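Local structure of fructose-bisphosphate aldolase (Thermus caldophilus, 2FJK) at residues V218-A223 with V264-G269; T30-E35 with P283-V288. The protein belongs to the class II fructose-bisphosphate aldolases, enzymes built on a TIM-barrel fold, and is modelled with 1,3-dihydroxyacetonephosphate bound. All blocks are in the same frame, centred on the assembly; numbering follows the deposited sequence.

Contact 1 and contact 2 lie on the same side of the chain's centre, their own centres about 17 Å apart, and contact 1 is nested inside the long loop that contact 2 closes. They share no helix, but helices 254-270 and 277-299 follow each other in the chain and join them: Thr-267 and Val-264 of contact 1 pack on Pro-283 and Ala-284 of contact 2. Both are partly buried and touch the second subunit. Contact 1, farther from the centre, relies on an ion pair and an arginine-phenylalanine packing. Contact 2, nearer the barrel, pairs two helices through an alanine-valine contact and an arginine-glutamine hydrogen bond.

Contact 1 (V218-A223 with V264-G269); sequences VERFRA and VRETLG
Arg-220 of helix 215-223 meets Glu-266 of helix 254-270 in a salt bridge, the two side chains crossing at about a right angle. CG of Arg-220 is anti to the backbone N, and the extended chain from CG to NE carries the guanidinium across to the other helix. Its plane and that of the carboxylate are 22° apart. The pairing is carried by NH2 of Arg-220, which gives a weak hydrogen bond to OE2 of Glu-266, 2.9 Å long and bent to 139°. OE1 of Glu-266 is modelled over one face of the guanidinium, but too close to it, so its place is doubtful. Both helices belong to the C-terminal part of this TIM-barrel aldolase, well out from the chain's centre. At the adjacent position of each helix, Phe-221 packs on the aliphatic part of Arg-265, with CE1 3.5 Å from Arg-265 CD. The Arg-265 chain bends about its CG-CD bond, and its guanidinium plane stands 85° from the phenyl ring. Leu-258 and Thr-261 also touch Phe-221, while Pro-272 of the second subunit packs on the same ring and Glu-274 of that subunit packs on Arg-265.

Contact 2 (T30-E35 with P283-V288); sequences TQAILE and PAREAV
Helix 27-38, the crossover between parallel strands 19-23 and 44-47 in a beta-alpha-beta unit of the TIM barrel, packs here against the C-terminal helix 277-299, and Ala-32 and Arg-285 have the nearest CA atoms across the two segments. The axes of 30-35 and 283-288 approach to 8.5 Å and cross at -36°, running in broadly the same direction. Such a close approach is consistent with the small side chain of Ala-32: its CB lies 3.4 Å from the backbone O of Arg-285 and 3.8 Å from CG1 of Val-288. The methylene CG of Arg-285 flanks the same methyl, 3.9 Å from Ala-32 CB. Beside this apolar patch, the Arg-285 chain bends at chi3 (60°), and NH1 donates a hydrogen bond of 2.8 Å to OE1 of Gln-31. The oxygen sits at the guanidinium edge, near its plane, but the donor is tilted from the plane of the amide carbonyl, and the two flat groups are turned 51° apart. NH1 of Arg-285 also bonds to the backbone O of Tyr-55 of the second subunit, whose ring makes a cation-pi contact with the same arginine; NH1 thus has an acceptor on each subunit, which should limit rotation of the guanidinium. Gly-56 of that subunit packs on Gln-31. A salt bridge from Glu-35 to Lys-289 adds a further link between the two helices. Behind helix 27-38, Ile-33 and Leu-34 rest on strand 44-47, and Leu-34 also touches Leu-67 of helix 50-68; on the other helix, Ala-284 and Val-288 pack on Phe-260 of helix 254-270, and Ala-287 on its Leu-263.

Contact 1 (V218-A223 with V264-G269)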
loop_
_atom_site.group_PDB
_atom_site.type_symbol
_atom_site.label_atom_id
_atom_site.label_comp_id
_atom_site.label_asym_id
_atom_site.label_seq_id
_atom_site.Cartn_x
_atom_site.Cartn_y
_atom_site.Cartn_z
ATOM N N VAL A 218 15.911 4.413 -35.857
ATOM C CA VAL A 218 15.498 5.587 -36.618
ATOM C C VAL A 218 14.795 5.119 -37.895
ATOM O O VAL A 218 13.682 5.550 -38.191
ATOM C CB VAL A 218 16.716 6.456 -37.006
ATOM C CG1 VAL A 218 16.278 7.616 -37.895
ATOM C CG2 VAL A 218 17.406 6.971 -35.754
ATOM N N GLU A 219 15.445 4.214 -38.629
ATOM C CA GLU A 219 14.909 3.687 -39.884
ATOM C C GLU A 219 13.630 2.872 -39.704
ATOM O O GLU A 219 12.757 2.866 -40.575
ATOM C CB GLU A 219 15.984 2.851 -40.597
ATOM C CG GLU A 219 17.240 3.664 -40.934
ATOM C CD GLU A 219 18.260 2.904 -41.776
ATOM O OE1 GLU A 219 17.889 2.424 -42.868
ATOM O OE2 GLU A 219 19.435 2.800 -41.352
ATOM N N ARG A 220 13.520 2.187 -38.573
ATOM C CA ARG A 220 12.335 1.389 -38.282
ATOM C C ARG A 220 11.172 2.357 -38.067
ATOM O O ARG A 220 10.047 2.112 -38.499
ATOM C CB ARG A 220 12.570 0.566 -37.019
ATOM C CG ARG A 220 11.500 -0.455 -36.707
ATOM C CD ARG A 220 11.857 -1.177 -35.415
ATOM N NE ARG A 220 11.175 -2.458 -35.271
ATOM C CZ ARG A 220 9.867 -2.600 -35.108
ATOM N NH1 ARG A 220 9.088 -1.529 -35.065
ATOM N NH2 ARG A 220 9.338 -3.810 -34.986
ATOM N N PHE A 221 11.466 3.462 -37.395
ATOM C CA PHE A 221 10.473 4.488 -37.104
ATOM C C PHE A 221 9.995 5.123 -38.408
ATOM O O PHE A 221 8.791 5.272 -38.632
ATOM C CB PHE A 221 11.092 5.551 -36.187
ATOM C CG PHE A 221 10.167 6.686 -35.858
ATOM C CD1 PHE A 221 8.964 6.456 -35.199
ATOM C CD2 PHE A 221 10.501 7.993 -36.208
ATOM C CE1 PHE A 221 8.107 7.508 -34.892
ATOM C CE2 PHE A 221 9.649 9.052 -35.906
ATOM C CZ PHE A 221 8.450 8.806 -35.246
ATOM N N ARG A 222 10.941 5.483 -39.271
ATOM C CA ARG A 222 10.600 6.089 -40.552
ATOM C C ARG A 222 9.843 5.081 -41.401
ATOM O O ARG A 222 8.874 5.431 -42.061
ATOM C CB ARG A 222 11.863 6.551 -41.293
ATOM C CG ARG A 222 12.795 7.417 -40.456
ATOM C CD ARG A 222 13.829 8.142 -41.311
ATOM N NE ARG A 222 13.457 9.540 -41.500
ATOM C CZ ARG A 222 12.349 9.947 -42.120
ATOM N NH1 ARG A 222 11.499 9.061 -42.627
ATOM N NH2 ARG A 222 12.075 11.243 -42.209
ATOM N N ALA A 223 10.282 3.826 -41.368
ATOM C CA ALA A 223 9.639 2.762 -42.142
ATOM C C ALA A 223 8.150 2.624 -41.803
ATOM O O ALA A 223 7.353 2.194 -42.637
ATOM C CB ALA A 223 10.359 1.436 -41.910
ATOM N N VAL A 264 4.097 1.133 -32.027
ATOM C CA VAL A 264 2.692 1.509 -32.086
ATOM C C VAL A 264 2.334 1.848 -33.532
ATOM O O VAL A 264 1.313 1.391 -34.055
ATOM C CB VAL A 264 2.378 2.738 -31.192
ATOM C CG1 VAL A 264 1.016 3.306 -31.553
ATOM C CG2 VAL A 264 2.386 2.336 -29.721
ATOM N N ARG A 265 3.188 2.639 -34.178
ATOM C CA ARG A 265 2.957 3.040 -35.561
ATOM C C ARG A 265 2.879 1.850 -36.507
ATOM O O ARG A 265 1.941 1.745 -37.294
ATOM C CB ARG A 265 4.063 3.993 -36.057
ATOM C CG ARG A 265 4.207 5.277 -35.253
ATOM C CD ARG A 265 4.997 6.324 -36.014
ATOM N NE ARG A 265 4.111 7.145 -36.829
ATOM C CZ ARG A 265 3.797 8.407 -36.553
ATOM N NH1 ARG A 265 4.306 9.015 -35.479
ATOM N NH2 ARG A 265 2.955 9.056 -37.339
ATOM N N GLU A 266 3.857 0.952 -36.437
ATOM C CA GLU A 266 3.836 -0.186 -37.341
ATOM C C GLU A 266 2.692 -1.171 -37.090
ATOM O O GLU A 266 2.138 -1.710 -38.046
ATOM C CB GLU A 266 5.194 -0.916 -37.353
ATOM C CG GLU A 266 5.572 -1.704 -36.121
ATOM C CD GLU A 266 6.721 -2.691 -36.394
ATOM O OE1 GLU A 266 7.741 -2.283 -36.996
ATOM O OE2 GLU A 266 6.602 -3.872 -36.002
ATOM N N THR A 267 2.330 -1.405 -35.827
ATOM C CA THR A 267 1.234 -2.329 -35.523
ATOM C C THR A 267 -0.074 -1.760 -36.060
ATOM O O THR A 267 -0.857 -2.469 -36.691
ATOM C CB THR A 267 1.066 -2.556 -34.001
ATOM O OG1 THR A 267 2.274 -3.092 -33.448
ATOM C CG2 THR A 267 -0.058 -3.536 -33.738
ATOM N N LEU A 268 -0.305 -0.468 -35.812
ATOM C CA LEU A 268 -1.522 0.189 -36.276
ATOM C C LEU A 268 -1.493 0.373 -37.790
ATOM O O LEU A 268 -2.538 0.370 -38.443
ATOM C CB LEU A 268 -1.695 1.542 -35.578
ATOM C CG LEU A 268 -2.101 1.501 -34.097
ATOM C CD1 LEU A 268 -2.053 2.914 -33.538
ATOM C CD2 LEU A 268 -3.511 0.912 -33.933
ATOM N N GLY A 269 -0.293 0.537 -38.347
ATOM C CA GLY A 269 -0.169 0.688 -39.789
ATOM C C GLY A 269 -0.439 -0.636 -40.491
ATOM O O GLY A 269 -1.091 -0.685 -41.528
#

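Contact 2 (T30-E35 with P283-V288)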
loop_
_atom_site.group_PDB
_atom_site.type_symbol
_atom_site.label_atom_id
_atom_site.label_comp_id
_atom_site.label_asym_id
_atom_site.label_seq_id
_atom_site.Cartn_x
_atom_site.Cartn_y
_atom_site.Cartn_z
ATOM N N THR A 30 6.789 1.027 -17.108
ATOM C CA THR A 30 7.300 0.579 -15.824
ATOM C C THR A 30 7.512 -0.926 -15.796
ATOM O O THR A 30 8.489 -1.411 -15.228
ATOM C CB THR A 30 6.376 0.949 -14.664
ATOM O OG1 THR A 30 6.060 2.343 -14.722
ATOM C CG2 THR A 30 7.080 0.662 -13.347
ATOM N N GLN A 31 6.593 -1.663 -16.410
ATOM C CA GLN A 31 6.694 -3.117 -16.461
ATOM C C GLN A 31 7.909 -3.542 -17.277
ATOM O O GLN A 31 8.689 -4.410 -16.853
ATOM C CB GLN A 31 5.444 -3.711 -17.102
ATOM C CG GLN A 31 4.160 -3.375 -16.375
ATOM C CD GLN A 31 2.953 -3.964 -17.073
ATOM O OE1 GLN A 31 2.706 -3.691 -18.247
ATOM N NE2 GLN A 31 2.198 -4.780 -16.356
ATOM N N ALA A 32 8.049 -2.940 -18.457
ATOM C CA ALA A 32 9.164 -3.258 -19.351
ATOM C C ALA A 32 10.503 -3.029 -18.656
ATOM O O ALA A 32 11.390 -3.891 -18.684
ATOM C CB ALA A 32 9.083 -2.412 -20.620
ATOM N N ILE A 33 10.642 -1.868 -18.030
ATOM C CA ILE A 33 11.871 -1.545 -17.339
ATOM C C ILE A 33 12.190 -2.529 -16.221
ATOM O O ILE A 33 13.300 -3.060 -16.167
ATOM C CB ILE A 33 11.830 -0.139 -16.735
ATOM C CG1 ILE A 33 11.607 0.910 -17.833
ATOM C CG2 ILE A 33 13.130 0.134 -16.010
ATOM C CD1 ILE A 33 11.363 2.305 -17.278
ATOM N N LEU A 34 11.225 -2.750 -15.325
ATOM C CA LEU A 34 11.406 -3.657 -14.193
ATOM C C LEU A 34 11.591 -5.122 -14.579
ATOM O O LEU A 34 12.336 -5.853 -13.922
ATOM C CB LEU A 34 10.233 -3.542 -13.215
ATOM C CG LEU A 34 10.160 -2.255 -12.383
ATOM C CD1 LEU A 34 9.014 -2.348 -11.395
ATOM C CD2 LEU A 34 11.473 -2.039 -11.655
ATOM N N GLU A 35 10.908 -5.562 -15.628
ATOM C CA GLU A 35 11.041 -6.946 -16.064
ATOM C C GLU A 35 12.443 -7.120 -16.630
ATOM O O GLU A 35 13.117 -8.125 -16.357
ATOM C CB GLU A 35 10.004 -7.281 -17.126
ATOM C CG GLU A 35 8.607 -7.438 -16.580
ATOM C CD GLU A 35 7.595 -7.665 -17.677
ATOM O OE1 GLU A 35 7.922 -8.410 -18.620
ATOM O OE2 GLU A 35 6.478 -7.114 -17.589
ATOM N N PRO A 283 3.127 -4.991 -27.878
ATOM C CA PRO A 283 4.374 -5.161 -28.624
ATOM C C PRO A 283 5.275 -3.936 -28.471
ATOM O O PRO A 283 6.493 -4.054 -28.569
ATOM C CB PRO A 283 3.895 -5.413 -30.059
ATOM C CG PRO A 283 2.556 -4.763 -30.102
ATOM C CD PRO A 283 1.957 -5.086 -28.770
ATOM N N ALA A 284 4.681 -2.769 -28.201
ATOM C CA ALA A 284 5.471 -1.554 -27.999
ATOM C C ALA A 284 6.213 -1.681 -26.675
ATOM O O ALA A 284 7.378 -1.319 -26.580
ATOM C CB ALA A 284 4.577 -0.314 -27.978
ATOM N N ARG A 285 5.529 -2.197 -25.659
ATOM C CA ARG A 285 6.133 -2.392 -24.337
ATOM C C ARG A 285 7.261 -3.407 -24.433
ATOM O O ARG A 285 8.278 -3.286 -23.758
ATOM C CB ARG A 285 5.088 -2.891 -23.333
ATOM C CG ARG A 285 5.661 -3.491 -22.041
ATOM C CD ARG A 285 4.555 -4.120 -21.177
ATOM N NE ARG A 285 3.854 -5.189 -21.892
ATOM C CZ ARG A 285 2.680 -5.705 -21.526
ATOM N NH1 ARG A 285 2.060 -5.263 -20.445
ATOM N NH2 ARG A 285 2.115 -6.655 -22.255
ATOM N N GLU A 286 7.063 -4.421 -25.267
ATOM C CA GLU A 286 8.068 -5.458 -25.454
ATOM C C GLU A 286 9.330 -4.872 -26.099
ATOM O O GLU A 286 10.445 -5.232 -25.722
ATOM C CB GLU A 286 7.501 -6.588 -26.319
ATOM C CG GLU A 286 8.502 -7.680 -26.653
ATOM C CD GLU A 286 8.989 -8.412 -25.427
ATOM O OE1 GLU A 286 10.033 -9.085 -25.515
ATOM O OE2 GLU A 286 8.325 -8.318 -24.375
ATOM N N ALA A 287 9.162 -3.966 -27.061
ATOM C CA ALA A 287 10.329 -3.366 -27.698
ATOM C C ALA A 287 11.087 -2.502 -26.703
ATOM O O ALA A 287 12.309 -2.374 -26.791
ATOM C CB ALA A 287 9.925 -2.525 -28.909
ATOM N N VAL A 288 10.370 -1.904 -25.754
ATOM C CA VAL A 288 11.032 -1.068 -24.763
ATOM C C VAL A 288 11.863 -1.943 -23.840
ATOM O O VAL A 288 12.991 -1.600 -23.481
ATOM C CB VAL A 288 10.021 -0.274 -23.912
ATOM C CG1 VAL A 288 10.735 0.347 -22.715
ATOM C CG2 VAL A 288 9.373 0.823 -24.761
#